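Local coordinates for protein kojibiose phosphorylase (Gut metagenome, PDB 6W0P) that belongs to glycosyl hydrolase family 65, joining an N-terminal beta-sandwich domain to a helical central catalytic domain and a small C-terminal domain, at residues A[184-189]-A[202-207]; A[208-213]-A[254-259]. One frame throughout, in Å; residues are numbered along the deposited sequence.

Contact 1 of 2, residues A[184-189]-A[202-207]; sequences CYWNRV and VKTLTT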
loop_
_atom_site.group_PDB
_atom_site.type_symbol
_atom_site.label_atom_id
_atom_site.label_comp_id
_atom_site.label_asym_id
_atom_site.label_seq_id
_atom_site.Cartn_x
_atom_site.Cartn_y
_atom_site.Cartn_z
ATOM N N CYS A 184 -7.245 -23.592 12.349
ATOM C CA CYS A 184 -6.592 -24.892 12.081
ATOM C C CYS A 184 -6.491 -25.061 10.567
ATOM O O CYS A 184 -7.496 -24.857 9.907
ATOM C CB CYS A 184 -7.370 -26.059 12.678
ATOM S SG CYS A 184 -6.525 -27.647 12.449
ATOM N N TYR A 185 -5.305 -25.380 10.052
ATOM C CA TYR A 185 -5.016 -25.431 8.595
ATOM C C TYR A 185 -4.947 -26.893 8.139
ATOM O O TYR A 185 -4.449 -27.140 7.045
ATOM C CB TYR A 185 -3.766 -24.601 8.272
ATOM C CG TYR A 185 -4.044 -23.116 8.260
ATOM C CD1 TYR A 185 -4.035 -22.381 9.435
ATOM C CD2 TYR A 185 -4.388 -22.452 7.089
ATOM C CE1 TYR A 185 -4.324 -21.025 9.441
ATOM C CE2 TYR A 185 -4.686 -21.099 7.078
ATOM C CZ TYR A 185 -4.656 -20.381 8.257
ATOM O OH TYR A 185 -4.948 -19.044 8.272
ATOM N N TRP A 186 -5.510 -27.805 8.930
ATOM C CA TRP A 186 -5.535 -29.269 8.667
ATOM C C TRP A 186 -6.977 -29.776 8.553
ATOM O O TRP A 186 -7.821 -29.325 9.371
ATOM C CB TRP A 186 -4.793 -29.996 9.786
ATOM C CG TRP A 186 -3.344 -29.629 9.824
ATOM C CD1 TRP A 186 -2.754 -28.686 10.611
ATOM C CD2 TRP A 186 -2.311 -30.158 8.985
ATOM N NE1 TRP A 186 -1.410 -28.627 10.347
ATOM C CE2 TRP A 186 -1.111 -29.520 9.353
ATOM C CE3 TRP A 186 -2.275 -31.124 7.980
ATOM C CZ2 TRP A 186 0.106 -29.818 8.746
ATOM C CZ3 TRP A 186 -1.070 -31.422 7.380
ATOM C CH2 TRP A 186 0.103 -30.773 7.760
ATOM N N ASN A 187 -7.242 -30.666 7.586
ATOM C CA ASN A 187 -8.501 -31.457 7.499
ATOM C C ASN A 187 -8.210 -32.906 7.905
ATOM O O ASN A 187 -7.101 -33.417 7.599
ATOM C CB ASN A 187 -9.129 -31.439 6.100
ATOM C CG ASN A 187 -9.686 -30.085 5.721
ATOM O OD1 ASN A 187 -10.298 -29.423 6.549
ATOM N ND2 ASN A 187 -9.443 -29.649 4.492
ATOM N N ARG A 188 -9.206 -33.559 8.500
ATOM C CA ARG A 188 -9.159 -34.974 8.937
ATOM C C ARG A 188 -8.944 -35.888 7.721
ATOM O O ARG A 188 -9.511 -35.614 6.644
ATOM C CB ARG A 188 -10.466 -35.275 9.677
ATOM C CG ARG A 188 -10.799 -36.750 9.824
ATOM C CD ARG A 188 -12.125 -36.980 10.533
ATOM N NE ARG A 188 -12.030 -38.054 11.519
ATOM C CZ ARG A 188 -12.944 -38.349 12.449
ATOM N NH1 ARG A 188 -14.079 -37.671 12.545
ATOM N NH2 ARG A 188 -12.713 -39.339 13.292
ATOM N N VAL A 189 -8.171 -36.958 7.881
ATOM C CA VAL A 189 -8.203 -38.111 6.932
ATOM C C VAL A 189 -8.593 -39.344 7.740
ATOM O O VAL A 189 -9.732 -39.793 7.570
ATOM C CB VAL A 189 -6.872 -38.313 6.184
ATOM C CG1 VAL A 189 -6.928 -39.516 5.253
ATOM C CG2 VAL A 189 -6.465 -37.055 5.423
ATOM N N VAL A 202 -3.435 -36.534 8.293
ATOM C CA VAL A 202 -4.156 -35.258 8.053
ATOM C C VAL A 202 -3.688 -34.704 6.713
ATOM O O VAL A 202 -2.649 -35.165 6.200
ATOM C CB VAL A 202 -3.936 -34.255 9.200
ATOM C CG1 VAL A 202 -4.722 -34.643 10.433
ATOM C CG2 VAL A 202 -2.462 -34.088 9.544
ATOM N N LYS A 203 -4.447 -33.757 6.181
ATOM C CA LYS A 203 -4.147 -33.091 4.905
ATOM C C LYS A 203 -4.386 -31.593 5.083
ATOM O O LYS A 203 -5.305 -31.230 5.843
ATOM C CB LYS A 203 -5.017 -33.685 3.797
ATOM C CG LYS A 203 -4.658 -33.227 2.392
ATOM C CD LYS A 203 -5.467 -33.947 1.328
ATOM C CE LYS A 203 -5.210 -33.416 -0.068
ATOM N NZ LYS A 203 -5.621 -34.394 -1.109
ATOM N N THR A 204 -3.569 -30.776 4.413
ATOM C CA THR A 204 -3.663 -29.296 4.426
ATOM C C THR A 204 -4.897 -28.884 3.629
ATOM O O THR A 204 -5.288 -29.658 2.741
ATOM C CB THR A 204 -2.402 -28.658 3.847
ATOM O OG1 THR A 204 -2.232 -29.146 2.515
ATOM C CG2 THR A 204 -1.172 -28.971 4.673
ATOM N N LEU A 205 -5.423 -27.691 3.917
ATOM C CA LEU A 205 -6.677 -27.141 3.345
ATOM C C LEU A 205 -6.598 -27.161 1.818
ATOM O O LEU A 205 -7.563 -27.609 1.198
ATOM C CB LEU A 205 -6.877 -25.700 3.828
ATOM C CG LEU A 205 -6.893 -25.463 5.342
ATOM C CD1 LEU A 205 -7.360 -24.047 5.666
ATOM C CD2 LEU A 205 -7.787 -26.470 6.053
ATOM N N THR A 206 -5.474 -26.694 1.256
ATOM C CA THR A 206 -5.341 -26.282 -0.169
ATOM C C THR A 206 -4.094 -26.878 -0.828
ATOM O O THR A 206 -4.198 -27.263 -2.010
ATOM C CB THR A 206 -5.373 -24.751 -0.254
ATOM O OG1 THR A 206 -6.762 -24.470 -0.449
ATOM C CG2 THR A 206 -4.539 -24.139 -1.359
ATOM N N THR A 207 -2.963 -26.946 -0.113
ATOM C CA THR A 207 -1.617 -27.105 -0.726
ATOM C C THR A 207 -1.358 -28.563 -1.105
ATOM O O THR A 207 -0.268 -28.842 -1.620
ATOM C CB THR A 207 -0.555 -26.535 0.211
ATOM O OG1 THR A 207 -0.576 -27.261 1.441
ATOM C CG2 THR A 207 -0.793 -25.064 0.461
#
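Trp186 and Thr204 face each other as a non-hydrogen-bonded pair in the open end of the antiparallel beta hairpin formed by strands 186-194 and 197-204, at an edge of the large sheet in the N-terminal family 65 domain. The two strand segments run at 146° to each other. The indole can be followed outward from Trp186 CB, 4.2 Å from Lys203 O. Chi1 (-64°) sets CG beside the backbone N, anti to the carbonyl carbon. Farther out, Trp186 CE3 meets Val202 CG2 at 3.4 Å, CZ3 touches both that methyl and Thr204 CG2, and CH2 lies 3.8 Å from Thr204 CG2. This threonine methyl sits over one ring face, 4.0 Å from the six-membered centroid, a CH-pi contact. Trp186 NE1 donates to Asn87 O, while Leu211 of the next strand also touches the indole. Asn187 and Lys203, whose side chains project from the other face, are the neighbouring hydrogen-bonded pair; Asn187 N donates to Lys203 O at 2.7 Å and a nearly straight 171°. Just beyond, where one strand begins and the other ends, the bond from Leu205 N to Tyr185 O is weak, and Leu205 CD1 rests 3.7 Å from Tyr185 CD2.

Contact 2 of 2, residues A[208-213]-A[254-259]; sequences NQTLTS and IIDKNG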
loop_
_atom_site.group_PDB
_atom_site.type_symbol
_atom_site.label_atom_id
_atom_site.label_comp_id
_atom_site.label_asym_id
_atom_site.label_seq_id
_atom_site.Cartn_x
_atom_site.Cartn_y
_atom_site.Cartn_z
ATOM N N ASN A 208 -2.312 -29.456 -0.836
ATOM C CA ASN A 208 -2.264 -30.890 -1.235
ATOM C C ASN A 208 -1.131 -31.576 -0.462
ATOM O O ASN A 208 -0.447 -32.445 -1.035
ATOM C CB ASN A 208 -2.128 -31.061 -2.755
ATOM C CG ASN A 208 -3.132 -32.052 -3.304
ATOM O OD1 ASN A 208 -4.334 -31.766 -3.303
ATOM N ND2 ASN A 208 -2.657 -33.202 -3.772
ATOM N N GLN A 209 -0.932 -31.195 0.795
ATOM C CA GLN A 209 0.136 -31.771 1.646
ATOM C C GLN A 209 -0.503 -32.626 2.733
ATOM O O GLN A 209 -1.546 -32.214 3.292
ATOM C CB GLN A 209 1.011 -30.674 2.234
ATOM C CG GLN A 209 1.742 -29.886 1.162
ATOM C CD GLN A 209 2.641 -28.860 1.804
ATOM O OE1 GLN A 209 2.247 -28.193 2.768
ATOM N NE2 GLN A 209 3.860 -28.753 1.282
ATOM N N THR A 210 0.131 -33.757 3.011
ATOM C CA THR A 210 -0.328 -34.767 3.988
ATOM C C THR A 210 0.788 -35.061 4.992
ATOM O O THR A 210 1.984 -34.894 4.646
ATOM C CB THR A 210 -0.775 -36.057 3.287
ATOM O OG1 THR A 210 0.388 -36.704 2.761
ATOM C CG2 THR A 210 -1.799 -35.796 2.202
ATOM N N LEU A 211 0.377 -35.500 6.179
ATOM C CA LEU A 211 1.273 -35.877 7.283
ATOM C C LEU A 211 0.660 -37.076 8.014
ATOM O O LEU A 211 -0.556 -37.047 8.266
ATOM C CB LEU A 211 1.385 -34.647 8.183
ATOM C CG LEU A 211 2.150 -34.844 9.484
ATOM C CD1 LEU A 211 2.780 -33.529 9.923
ATOM C CD2 LEU A 211 1.245 -35.399 10.574
ATOM N N THR A 212 1.475 -38.065 8.373
ATOM C CA THR A 212 1.087 -39.160 9.299
ATOM C C THR A 212 1.946 -39.045 10.551
ATOM O O THR A 212 3.186 -39.024 10.419
ATOM C CB THR A 212 1.203 -40.549 8.657
ATOM O OG1 THR A 212 0.220 -40.613 7.631
ATOM C CG2 THR A 212 0.954 -41.676 9.634
ATOM N N SER A 213 1.293 -38.910 11.701
ATOM C CA SER A 213 1.928 -38.882 13.034
ATOM C C SER A 213 1.542 -40.148 13.782
ATOM O O SER A 213 0.319 -40.369 13.956
ATOM C CB SER A 213 1.524 -37.668 13.814
ATOM O OG SER A 213 2.251 -37.632 15.033
ATOM N N ILE A 254 5.587 -38.643 9.173
ATOM C CA ILE A 254 5.926 -38.801 7.731
ATOM C C ILE A 254 5.092 -37.788 6.946
ATOM O O ILE A 254 3.841 -37.866 7.001
ATOM C CB ILE A 254 5.715 -40.242 7.228
ATOM C CG1 ILE A 254 6.425 -41.276 8.100
ATOM C CG2 ILE A 254 6.165 -40.348 5.779
ATOM C CD1 ILE A 254 7.949 -41.157 8.091
ATOM N N ILE A 255 5.762 -36.891 6.228
ATOM C CA ILE A 255 5.102 -35.788 5.479
ATOM C C ILE A 255 5.217 -36.087 3.985
ATOM O O ILE A 255 6.177 -36.768 3.588
ATOM C CB ILE A 255 5.711 -34.416 5.839
ATOM C CG1 ILE A 255 7.152 -34.275 5.348
ATOM C CG2 ILE A 255 5.609 -34.165 7.327
ATOM C CD1 ILE A 255 7.708 -32.884 5.497
ATOM N N ASP A 256 4.249 -35.609 3.204
ATOM C CA ASP A 256 4.336 -35.555 1.725
ATOM C C ASP A 256 4.088 -34.102 1.302
ATOM O O ASP A 256 2.906 -33.678 1.258
ATOM C CB ASP A 256 3.364 -36.530 1.054
ATOM C CG ASP A 256 3.420 -36.457 -0.460
ATOM O OD1 ASP A 256 4.451 -35.985 -0.985
ATOM O OD2 ASP A 256 2.428 -36.843 -1.095
ATOM N N LYS A 257 5.163 -33.372 1.006
ATOM C CA LYS A 257 5.103 -31.943 0.620
ATOM C C LYS A 257 4.532 -31.801 -0.801
ATOM O O LYS A 257 4.066 -30.707 -1.112
ATOM C CB LYS A 257 6.490 -31.305 0.775
ATOM C CG LYS A 257 6.998 -31.216 2.211
ATOM C CD LYS A 257 8.256 -30.391 2.365
ATOM C CE LYS A 257 9.516 -31.142 1.985
ATOM N NZ LYS A 257 10.601 -30.216 1.572
ATOM N N ASN A 258 4.546 -32.859 -1.615
ATOM C CA ASN A 258 4.248 -32.834 -3.076
ATOM C C ASN A 258 2.821 -33.347 -3.358
ATOM O O ASN A 258 2.187 -32.830 -4.282
ATOM C CB ASN A 258 5.339 -33.606 -3.831
ATOM C CG ASN A 258 6.706 -32.984 -3.629
ATOM O OD1 ASN A 258 6.847 -31.771 -3.729
ATOM N ND2 ASN A 258 7.709 -33.784 -3.299
ATOM N N GLY A 259 2.342 -34.348 -2.617
ATOM C CA GLY A 259 0.936 -34.806 -2.628
ATOM C C GLY A 259 0.705 -36.054 -3.469
ATOM O O GLY A 259 -0.467 -36.440 -3.610
#
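Leu211 and Ile255 come within 4.2 Å, CA to CA, where strands 210-217 and 245-256 pair as antiparallel neighbours in the large sheet of the N-terminal beta-sandwich domain. This is the tightly packed part: the segments run at 173°, and the flanking pairs Thr210-Asp256 and Thr212-Ile254 each close two backbone hydrogen bonds, the longest being Thr210 N to Asp256 O at 3.3 Å. On the Leu211 face, Leu211 CD1 meets Ile255 CG2 at 3.9 Å, and Phe60 touches both residues. On the opposite face, Thr210 and Asp256 lie side by side, and Gln266 of helix 263-277 bonds through NE2 to Thr210 OG1.

Toward the exposed Asn208 and Asn258, no backbone bond links the segments beyond Thr210 N. Asn208 O still approaches Gly259 CA to 3.2 Å; the looseness is in the Asn208 side chain, whose ND2 stays 3.9 Å from Gly259 O. In between, Gln209 reaches over with an extended chain, its NE2 donating to a lone pair of the Lys257 carbonyl O at 3.1 Å and also bonding Gly62 O. Asp256 OD2 accepts from Gln261 N. Asp256 OD1 accepts from Asn258 N, an Asx turn, and from Gly259 N at 3.1 Å, completing an Asx motif, both donors above the same carboxylate face.

The two contacts belong to one sheet and share a border, since strands 197-204 and 210-217 are sequential neighbours: Thr204 N lies 2.7 Å from Gln209 O and Val202 N 2.9 Å from Leu211 O, both probable hydrogen bonds. Contact 1 holds the outermost strand of this sheet within the chain, whereas contact 2 lies further inside it, with helix 263-277 against one face. Both are partly buried, but their chemistry differs: contact 1 adds an indole packed against valine and threonine methyls, and a leucine beside a tyrosine, to its backbone pairing; in contact 2 the Gln209 amide crosses between segments, while the Asp256 carboxylate braces its own turn. The Thr204 OG1 bond with Gln209 N further ties them together.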